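Local coordinates for tyrosine-protein phosphatase non-receptor type 18 (PDB 2OC3), which removes phosphate from phosphotyrosine in proteins, including autophosphorylated tyrosine kinases, through its classical protein tyrosine phosphatase catalytic domain, at residues V77-I91 with L116-V128. Numbering follows the deposited sequence.
Sequences VILSLLQEEGHSDYI and LLDFWRLVWEFGV
The carbonyl oxygen of Leu81 is gripped by two nitrogens of Arg121, with Leu81 O 2.9 Å from NE and 2.8 Å from NH2. The end-on pair, NH1 and NH2 of Arg121, takes Ser88 O in the guanidinium plane, each at 2.9 Å. One buried side chain thus ties together two points seven residues apart in sequence. The bend at chi3 (67°) helps turn the guanidinium to meet both carbonyls. His87 CB sits over the centre of one guanidinium face, and Leu79 covers the other with CB and CD1. Asp118, one turn earlier, holds NH1 by a salt bridge through OD1 and probably offsets the buried charge. Two waters each bridge Asp118 OD2 to Tyr90 O. A methionine in place of Arg121 would probably leave the carbonyls of Leu81 and Ser88 without their donors and Asp118 without its counter-charge.

Glu125 grips the Ser80-Gln83 type II turn from the helix side. Glu125 OE1 accepts from Ser80 N (2.8 Å, nearly straight) on the syn lone pair and from Leu81 N above the carboxylate plane. Ser80 OG donates to Glu125 OE2 at 2.6 Å. CG of Glu125 lies anti to its backbone N (chi1 176°), and the extended chain carries the carboxylate out to the turn.

Ile91 CD1 meets Leu122 CD1 at 3.8 Å, and Val77 CG1 touches Phe126 CE2 at 3.6 Å. Leu122 and Phe126 also reach Ile106 of strand 103-108. A Schellman motif with Gly127 as C-prime ends the helix. The arrangement fastens a peripheral loop to helix 116-125, beside the mixed sheet of the protein tyrosine phosphatase fold.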
ATOM      1  N   VAL A  77      -4.544  -0.596  11.880  1.00  7.71           N
ATOM      2  CA  VAL A  77      -5.719   0.239  11.630  1.00  8.47           C
ATOM      3  C   VAL A  77      -6.843  -0.263  12.511  1.00  9.97           C
ATOM      4  O   VAL A  77      -7.254  -1.401  12.406  1.00 11.56           O
ATOM      5  CB  VAL A  77      -6.121   0.120  10.137  1.00  8.42           C
ATOM      6  CG1 VAL A  77      -7.463   0.846   9.919  1.00 12.89           C
ATOM      7  CG2 VAL A  77      -5.065   0.700   9.242  1.00 10.26           C
ATOM      8  N   ILE A  78      -7.370   0.604  13.368  1.00  9.26           N
ATOM      9  CA  ILE A  78      -8.479   0.275  14.243  1.00  9.80           C
ATOM     10  C   ILE A  78      -9.731   0.886  13.636  1.00 11.83           C
ATOM     11  O   ILE A  78      -9.843   2.105  13.512  1.00 13.75           O
ATOM     12  CB  ILE A  78      -8.268   0.849  15.665  1.00 14.85           C
ATOM     13  CG1 ILE A  78      -6.933   0.413  16.230  1.00 19.41           C
ATOM     14  CG2 ILE A  78      -9.410   0.425  16.593  1.00 17.27           C
ATOM     15  CD1 ILE A  78      -6.934  -0.964  16.676  1.00 24.40           C
ATOM     16  N   LEU A  79     -10.638   0.038  13.205  1.00 10.97           N
ATOM     17  CA  LEU A  79     -11.896   0.514  12.600  1.00  7.31           C
ATOM     18  C   LEU A  79     -12.896   0.853  13.713  1.00 12.32           C
ATOM     19  O   LEU A  79     -13.017   0.122  14.723  1.00 13.94           O
ATOM     20  CB  LEU A  79     -12.476  -0.542  11.663  1.00  9.03           C
ATOM     21  CG  LEU A  79     -11.565  -0.890  10.462  1.00  7.27           C
ATOM     22  CD1 LEU A  79     -12.151  -2.046   9.633  1.00  8.76           C
ATOM     23  CD2 LEU A  79     -11.268   0.362   9.599  1.00 12.12           C
ATOM     24  N   SER A  80     -13.634   1.931  13.530  1.00 11.42           N
ATOM     25  CA  SER A  80     -14.694   2.308  14.416  1.00 13.29           C
ATOM     26  C   SER A  80     -15.993   2.505  13.649  1.00 13.25           C
ATOM     27  O   SER A  80     -17.062   2.572  14.253  1.00 13.34           O
ATOM     28  CB  SER A  80     -14.349   3.580  15.166  1.00 12.42           C
ATOM     29  OG  SER A  80     -14.317   4.736  14.348  1.00 15.32           O
ATOM     30  N   LEU A  81     -15.934   2.613  12.318  1.00 11.62           N
ATOM     31  CA  LEU A  81     -17.140   2.858  11.573  1.00  9.75           C
ATOM     32  C   LEU A  81     -18.064   1.649  11.721  1.00 11.57           C
ATOM     33  O   LEU A  81     -17.668   0.477  11.567  1.00 11.82           O
ATOM     34  CB  LEU A  81     -16.789   3.172  10.101  1.00 11.81           C
ATOM     35  CG  LEU A  81     -17.947   3.584   9.185  1.00 13.31           C
ATOM     36  CD1 LEU A  81     -18.444   4.987   9.569  1.00 20.41           C
ATOM     37  CD2 LEU A  81     -17.571   3.535   7.710  1.00 12.28           C
ATOM     38  N   LEU A  82     -19.315   1.935  12.061  1.00 13.42           N
ATOM     39  CA  LEU A  82     -20.329   0.914  12.298  1.00 14.44           C
ATOM     40  C   LEU A  82     -20.087   0.128  13.569  1.00 14.66           C
ATOM     41  O   LEU A  82     -20.648  -0.922  13.722  1.00 14.02           O
ATOM     42  CB  LEU A  82     -20.506  -0.024  11.081  1.00 14.37           C
ATOM     43  CG  LEU A  82     -20.986   0.623   9.753  1.00 15.35           C
ATOM     44  CD1 LEU A  82     -20.980  -0.371   8.600  1.00 19.71           C
ATOM     45  CD2 LEU A  82     -22.366   1.226   9.919  1.00 15.72           C
ATOM     46  N   GLN A  83     -19.268   0.644  14.490  1.00 15.78           N
ATOM     47  CA  GLN A  83     -19.050  -0.085  15.754  1.00 18.94           C
ATOM     48  C   GLN A  83     -20.362  -0.262  16.504  1.00 16.63           C
ATOM     49  O   GLN A  83     -20.587  -1.339  17.085  1.00 19.06           O
ATOM     50  CB  GLN A  83     -18.031   0.619  16.649  1.00 27.49           C
ATOM     51  CG  GLN A  83     -18.420   2.013  17.111  1.00 36.43           C
ATOM     52  N   GLU A  84     -21.208   0.784  16.494  1.00 19.67           N
ATOM     53  CA  GLU A  84     -22.533   0.757  17.177  1.00 20.50           C
ATOM     54  C   GLU A  84     -23.465  -0.324  16.624  1.00 23.34           C
ATOM     55  O   GLU A  84     -24.404  -0.752  17.293  1.00 22.27           O
ATOM     56  CB  GLU A  84     -23.235   2.130  17.103  1.00 26.72           C
ATOM     57  CG  GLU A  84     -23.834   2.457  15.725  1.00 38.31           C
ATOM     58  N   GLU A  85     -23.222  -0.765  15.398  1.00 23.62           N
ATOM     59  CA  GLU A  85     -24.014  -1.822  14.777  1.00 20.12           C
ATOM     60  C   GLU A  85     -23.336  -3.193  14.925  1.00 17.58           C
ATOM     61  O   GLU A  85     -23.776  -4.188  14.336  1.00 25.78           O
ATOM     62  CB  GLU A  85     -24.284  -1.477  13.307  1.00 24.60           C
ATOM     63  CG  GLU A  85     -24.866  -0.054  13.104  1.00 28.40           C
ATOM     64  N   GLY A  86     -22.262  -3.235  15.723  1.00 18.06           N
ATOM     65  CA  GLY A  86     -21.601  -4.472  16.112  1.00 20.78           C
ATOM     66  C   GLY A  86     -20.435  -4.954  15.261  1.00 17.73           C
ATOM     67  O   GLY A  86     -19.986  -6.082  15.424  1.00 23.77           O
ATOM     68  N   HIS A  87     -19.954  -4.111  14.347  1.00 15.70           N
ATOM     69  CA  HIS A  87     -18.803  -4.508  13.542  1.00 15.42           C
ATOM     70  C   HIS A  87     -17.512  -4.405  14.313  1.00 15.62           C
ATOM     71  O   HIS A  87     -17.293  -3.471  15.067  1.00 15.92           O
ATOM     72  CB  HIS A  87     -18.712  -3.659  12.280  1.00 16.64           C
ATOM     73  CG  HIS A  87     -19.874  -3.855  11.355  1.00 16.98           C
ATOM     74  ND1 HIS A  87     -19.776  -4.583  10.192  1.00 23.44           N
ATOM     75  CD2 HIS A  87     -21.161  -3.440  11.435  1.00 18.35           C
ATOM     76  CE1 HIS A  87     -20.954  -4.600   9.588  1.00 29.48           C
ATOM     77  NE2 HIS A  87     -21.812  -3.920  10.326  1.00 21.47           N
ATOM     78  N   SER A  88     -16.660  -5.388  14.057  1.00 13.71           N
ATOM     79  CA  SER A  88     -15.337  -5.536  14.670  1.00 11.30           C
ATOM     80  C   SER A  88     -14.370  -4.403  14.293  1.00  9.74           C
ATOM     81  O   SER A  88     -14.478  -3.790  13.219  1.00 11.51           O
ATOM     82  CB  SER A  88     -14.735  -6.847  14.163  1.00 17.14           C
ATOM     83  OG  SER A  88     -13.328  -6.957  14.312  1.00 15.41           O
ATOM     84  N   ASP A  89     -13.407  -4.135  15.160  1.00  9.47           N
ATOM     85  CA  ASP A  89     -12.372  -3.143  14.862  1.00  9.05           C
ATOM     86  C   ASP A  89     -11.232  -3.616  13.953  1.00  8.58           C
ATOM     87  O   ASP A  89     -10.381  -2.826  13.593  1.00  8.97           O
ATOM     88  CB  ASP A  89     -11.811  -2.522  16.136  1.00  8.08           C
ATOM     89  CG  ASP A  89     -10.865  -3.417  16.922  1.00  9.92           C
ATOM     90  OD1 ASP A  89     -10.317  -4.404  16.407  1.00 12.17           O
ATOM     91  OD2 ASP A  89     -10.623  -3.108  18.137  1.00 11.83           O
ATOM     92  N   TYR A  90     -11.276  -4.876  13.558  1.00  8.45           N
ATOM     93  CA  TYR A  90     -10.121  -5.524  12.970  1.00  8.70           C
ATOM     94  C   TYR A  90     -10.116  -5.505  11.429  1.00  8.04           C
ATOM     95  O   TYR A  90     -11.081  -5.865  10.771  1.00  8.46           O
ATOM     96  CB  TYR A  90      -9.966  -6.967  13.441  1.00  7.51           C
ATOM     97  CG  TYR A  90      -8.748  -7.596  12.861  1.00  5.70           C
ATOM     98  CD1 TYR A  90      -7.479  -7.377  13.415  1.00  7.15           C
ATOM     99  CD2 TYR A  90      -8.826  -8.328  11.705  1.00  7.02           C
ATOM    100  CE1 TYR A  90      -6.336  -7.926  12.883  1.00  9.24           C
ATOM    101  CE2 TYR A  90      -7.650  -8.937  11.159  1.00  8.04           C
ATOM    102  CZ  TYR A  90      -6.416  -8.715  11.749  1.00  7.42           C
ATOM    103  OH  TYR A  90      -5.227  -9.233  11.279  1.00  8.72           O
ATOM    104  N   ILE A  91      -8.967  -5.086  10.900  1.00  7.71           N
ATOM    105  CA  ILE A  91      -8.615  -5.316   9.480  1.00  8.75           C
ATOM    106  C   ILE A  91      -7.136  -5.603   9.402  1.00  8.29           C
ATOM    107  O   ILE A  91      -6.328  -5.098  10.189  1.00  7.92           O
ATOM    108  CB  ILE A  91      -9.016  -4.118   8.556  1.00  9.43           C
ATOM    109  CG1 ILE A  91      -8.868  -4.532   7.073  1.00  9.56           C
ATOM    110  CG2 ILE A  91      -8.208  -2.888   8.860  1.00  9.47           C
ATOM    111  CD1 ILE A  91      -9.626  -3.649   6.090  1.00 10.23           C
ATOM    112  N   LEU A 116     -14.559  -7.626   2.296  1.00  8.89           N
ATOM    113  CA  LEU A 116     -14.899  -6.524   1.375  1.00 10.28           C
ATOM    114  C   LEU A 116     -15.528  -5.352   2.109  1.00  9.79           C
ATOM    115  O   LEU A 116     -15.202  -4.193   1.900  1.00 10.20           O
ATOM    116  CB  LEU A 116     -15.859  -6.987   0.282  1.00 16.56           C
ATOM    117  CG  LEU A 116     -15.294  -7.838  -0.845  1.00 16.51           C
ATOM    118  CD1 LEU A 116     -16.429  -8.143  -1.845  1.00 16.51           C
ATOM    119  CD2 LEU A 116     -14.158  -7.136  -1.597  1.00 18.52           C
ATOM    120  N   LEU A 117     -16.473  -5.663   2.984  1.00  9.73           N
ATOM    121  CA  LEU A 117     -17.155  -4.628   3.745  1.00 10.50           C
ATOM    122  C   LEU A 117     -16.130  -3.883   4.623  1.00 10.73           C
ATOM    123  O   LEU A 117     -16.176  -2.631   4.765  1.00 10.62           O
ATOM    124  CB  LEU A 117     -18.321  -5.219   4.587  1.00 12.88           C
ATOM    125  CG  LEU A 117     -18.983  -4.269   5.572  1.00 19.62           C
ATOM    126  CD1 LEU A 117     -19.529  -3.052   4.845  1.00 23.08           C
ATOM    127  CD2 LEU A 117     -20.112  -5.001   6.294  1.00 28.70           C
ATOM    128  N   ASP A 118     -15.216  -4.630   5.254  1.00  9.36           N
ATOM    129  CA  ASP A 118     -14.206  -3.993   6.096  1.00  8.01           C
ATOM    130  C   ASP A 118     -13.258  -3.072   5.318  1.00  7.48           C
ATOM    131  O   ASP A 118     -12.855  -2.003   5.780  1.00  7.86           O
ATOM    132  CB  ASP A 118     -13.442  -5.037   6.879  1.00  8.55           C
ATOM    133  CG  ASP A 118     -14.325  -5.814   7.856  1.00 10.03           C
ATOM    134  OD1 ASP A 118     -15.352  -5.248   8.320  1.00 13.45           O
ATOM    135  OD2 ASP A 118     -13.954  -6.981   8.148  1.00 12.73           O
ATOM    136  N   PHE A 119     -12.885  -3.505   4.118  1.00  6.76           N
ATOM    137  CA  PHE A 119     -12.094  -2.677   3.226  1.00  8.41           C
ATOM    138  C   PHE A 119     -12.779  -1.334   2.945  1.00  7.36           C
ATOM    139  O   PHE A 119     -12.164  -0.281   3.043  1.00  6.93           O
ATOM    140  CB  PHE A 119     -11.816  -3.434   1.921  1.00  8.39           C
ATOM    141  CG  PHE A 119     -11.022  -2.678   0.945  1.00  9.85           C
ATOM    142  CD1 PHE A 119      -9.634  -2.733   0.987  1.00 12.03           C
ATOM    143  CD2 PHE A 119     -11.631  -1.965  -0.067  1.00 10.11           C
ATOM    144  CE1 PHE A 119      -8.870  -2.060   0.031  1.00 12.21           C
ATOM    145  CE2 PHE A 119     -10.883  -1.271  -0.991  1.00 10.99           C
ATOM    146  CZ  PHE A 119      -9.503  -1.309  -0.929  1.00 11.05           C
ATOM    147  N   TRP A 120     -14.074  -1.376   2.641  1.00  7.09           N
ATOM    148  CA  TRP A 120     -14.798  -0.092   2.408  1.00  8.42           C
ATOM    149  C   TRP A 120     -14.991   0.716   3.685  1.00  8.02           C
ATOM    150  O   TRP A 120     -14.926   1.928   3.657  1.00  7.69           O
ATOM    151  CB  TRP A 120     -16.100  -0.318   1.641  1.00  7.60           C
ATOM    152  CG  TRP A 120     -15.834  -0.615   0.190  1.00  7.84           C
ATOM    153  CD1 TRP A 120     -16.033  -1.797  -0.462  1.00 13.16           C
ATOM    154  CD2 TRP A 120     -15.263   0.284  -0.764  1.00  7.04           C
ATOM    155  NE1 TRP A 120     -15.608  -1.683  -1.759  1.00 13.06           N
ATOM    156  CE2 TRP A 120     -15.161  -0.420  -1.989  1.00 10.77           C
ATOM    157  CE3 TRP A 120     -14.852   1.610  -0.725  1.00  8.21           C
ATOM    158  CZ2 TRP A 120     -14.640   0.173  -3.155  1.00  9.29           C
ATOM    159  CZ3 TRP A 120     -14.364   2.199  -1.899  1.00 10.82           C
ATOM    160  CH2 TRP A 120     -14.248   1.458  -3.076  1.00 10.61           C
ATOM    161  N   ARG A 121     -15.174   0.058   4.837  1.00  7.59           N
ATOM    162  CA  ARG A 121     -15.188   0.809   6.101  1.00  8.76           C
ATOM    163  C   ARG A 121     -13.881   1.589   6.311  1.00  7.50           C
ATOM    164  O   ARG A 121     -13.869   2.747   6.765  1.00  9.38           O
ATOM    165  CB  ARG A 121     -15.396  -0.143   7.286  1.00  9.48           C
ATOM    166  CG  ARG A 121     -16.804  -0.726   7.424  1.00  9.39           C
ATOM    167  CD  ARG A 121     -16.840  -1.935   8.412  1.00 15.13           C
ATOM    168  NE  ARG A 121     -16.554  -1.506   9.756  1.00 14.66           N
ATOM    169  CZ  ARG A 121     -15.933  -2.220  10.705  1.00 11.37           C
ATOM    170  NH1 ARG A 121     -15.483  -3.460  10.516  1.00 10.10           N
ATOM    171  NH2 ARG A 121     -15.813  -1.656  11.879  1.00 13.38           N
ATOM    172  N   LEU A 122     -12.764   0.936   5.971  1.00  7.72           N
ATOM    173  CA  LEU A 122     -11.438   1.559   6.063  1.00  7.76           C
ATOM    174  C   LEU A 122     -11.394   2.778   5.143  1.00  8.04           C
ATOM    175  O   LEU A 122     -11.073   3.884   5.591  1.00  9.58           O
ATOM    176  CB  LEU A 122     -10.331   0.544   5.712  1.00  8.36           C
ATOM    177  CG  LEU A 122      -8.873   0.995   5.699  1.00 12.25           C
ATOM    178  CD1 LEU A 122      -7.969  -0.243   5.771  1.00 13.46           C
ATOM    179  CD2 LEU A 122      -8.514   1.767   4.445  1.00 10.49           C
ATOM    180  N   VAL A 123     -11.736   2.573   3.862  1.00  7.34           N
ATOM    181  CA  VAL A 123     -11.658   3.657   2.892  1.00  8.87           C
ATOM    182  C   VAL A 123     -12.564   4.826   3.345  1.00  9.75           C
ATOM    183  O   VAL A 123     -12.172   5.994   3.304  1.00  8.82           O
ATOM    184  CB  VAL A 123     -12.054   3.127   1.509  1.00  8.52           C
ATOM    185  CG1 VAL A 123     -12.286   4.290   0.534  1.00  8.68           C
ATOM    186  CG2 VAL A 123     -10.997   2.151   1.008  1.00 10.14           C
ATOM    187  N   TRP A 124     -13.773   4.506   3.792  1.00  7.11           N
ATOM    188  CA  TRP A 124     -14.721   5.573   4.173  1.00  7.65           C
ATOM    189  C   TRP A 124     -14.276   6.301   5.450  1.00  8.59           C
ATOM    190  O   TRP A 124     -14.228   7.525   5.553  1.00  9.78           O
ATOM    191  CB  TRP A 124     -16.089   4.948   4.385  1.00  9.88           C
ATOM    192  CG  TRP A 124     -17.195   5.976   4.445  1.00 10.51           C
ATOM    193  CD1 TRP A 124     -17.655   6.624   5.560  1.00 11.01           C
ATOM    194  CD2 TRP A 124     -17.902   6.537   3.331  1.00  9.32           C
ATOM    195  NE1 TRP A 124     -18.613   7.536   5.214  1.00 10.90           N
ATOM    196  CE2 TRP A 124     -18.820   7.478   3.864  1.00  9.63           C
ATOM    197  CE3 TRP A 124     -17.887   6.313   1.957  1.00 10.48           C
ATOM    198  CZ2 TRP A 124     -19.665   8.225   3.055  1.00 12.31           C
ATOM    199  CZ3 TRP A 124     -18.760   7.050   1.165  1.00 12.45           C
ATOM    200  CH2 TRP A 124     -19.625   7.989   1.726  1.00 13.84           C
ATOM    201  N   GLU A 125     -13.963   5.516   6.466  1.00  7.73           N
ATOM    202  CA  GLU A 125     -13.664   6.097   7.791  1.00  9.05           C
ATOM    203  C   GLU A 125     -12.509   7.092   7.736  1.00  7.03           C
ATOM    204  O   GLU A 125     -12.569   8.161   8.376  1.00 11.78           O
ATOM    205  CB  GLU A 125     -13.339   4.998   8.813  1.00  9.51           C
ATOM    206  CG  GLU A 125     -12.932   5.569  10.182  1.00 10.39           C
ATOM    207  CD  GLU A 125     -12.946   4.550  11.314  1.00 13.53           C
ATOM    208  OE1 GLU A 125     -13.311   3.372  11.099  1.00 13.58           O
ATOM    209  OE2 GLU A 125     -12.590   4.999  12.440  1.00 20.83           O
ATOM    210  N   PHE A 126     -11.457   6.762   6.988  1.00  6.96           N
ATOM    211  CA  PHE A 126     -10.273   7.600   6.915  1.00  7.58           C
ATOM    212  C   PHE A 126     -10.280   8.596   5.747  1.00  6.55           C
ATOM    213  O   PHE A 126      -9.303   9.320   5.569  1.00  8.86           O
ATOM    214  CB  PHE A 126      -9.009   6.705   6.998  1.00  8.52           C
ATOM    215  CG  PHE A 126      -8.991   5.899   8.267  1.00  8.96           C
ATOM    216  CD1 PHE A 126      -8.714   6.523   9.460  1.00 10.63           C
ATOM    217  CD2 PHE A 126      -9.341   4.584   8.296  1.00  9.67           C
ATOM    218  CE1 PHE A 126      -8.748   5.815  10.648  1.00 12.45           C
ATOM    219  CE2 PHE A 126      -9.360   3.882   9.472  1.00 12.66           C
ATOM    220  CZ  PHE A 126      -9.077   4.513  10.644  1.00 13.22           C
ATOM    221  N   GLY A 127     -11.401   8.672   5.020  1.00  9.02           N
ATOM    222  CA  GLY A 127     -11.533   9.691   3.974  1.00  8.01           C
ATOM    223  C   GLY A 127     -10.624   9.538   2.798  1.00  9.35           C
ATOM    224  O   GLY A 127     -10.245  10.516   2.133  1.00 10.73           O
ATOM    225  N   VAL A 128     -10.235   8.296   2.556  1.00  9.09           N
ATOM    226  CA  VAL A 128      -9.372   7.966   1.415  1.00  7.80           C
ATOM    227  C   VAL A 128      -9.947   8.463   0.096  1.00  5.65           C
ATOM    228  O   VAL A 128     -11.157   8.329  -0.157  1.00  9.67           O
ATOM    229  CB  VAL A 128      -9.198   6.438   1.363  1.00  7.18           C
ATOM    230  CG1 VAL A 128      -8.492   5.979   0.059  1.00  7.84           C
ATOM    231  CG2 VAL A 128      -8.417   5.961   2.597  1.00  8.68           C
TER
HETATM  232  O   HOH W   1     -17.602  -6.295   9.528  1.00 21.47           O
HETATM  233  O   HOH W   2     -13.596  -6.902  11.037  1.00 15.49           O
HETATM  234  O   HOH W   3     -11.220  -7.391   8.376  1.00  7.47           O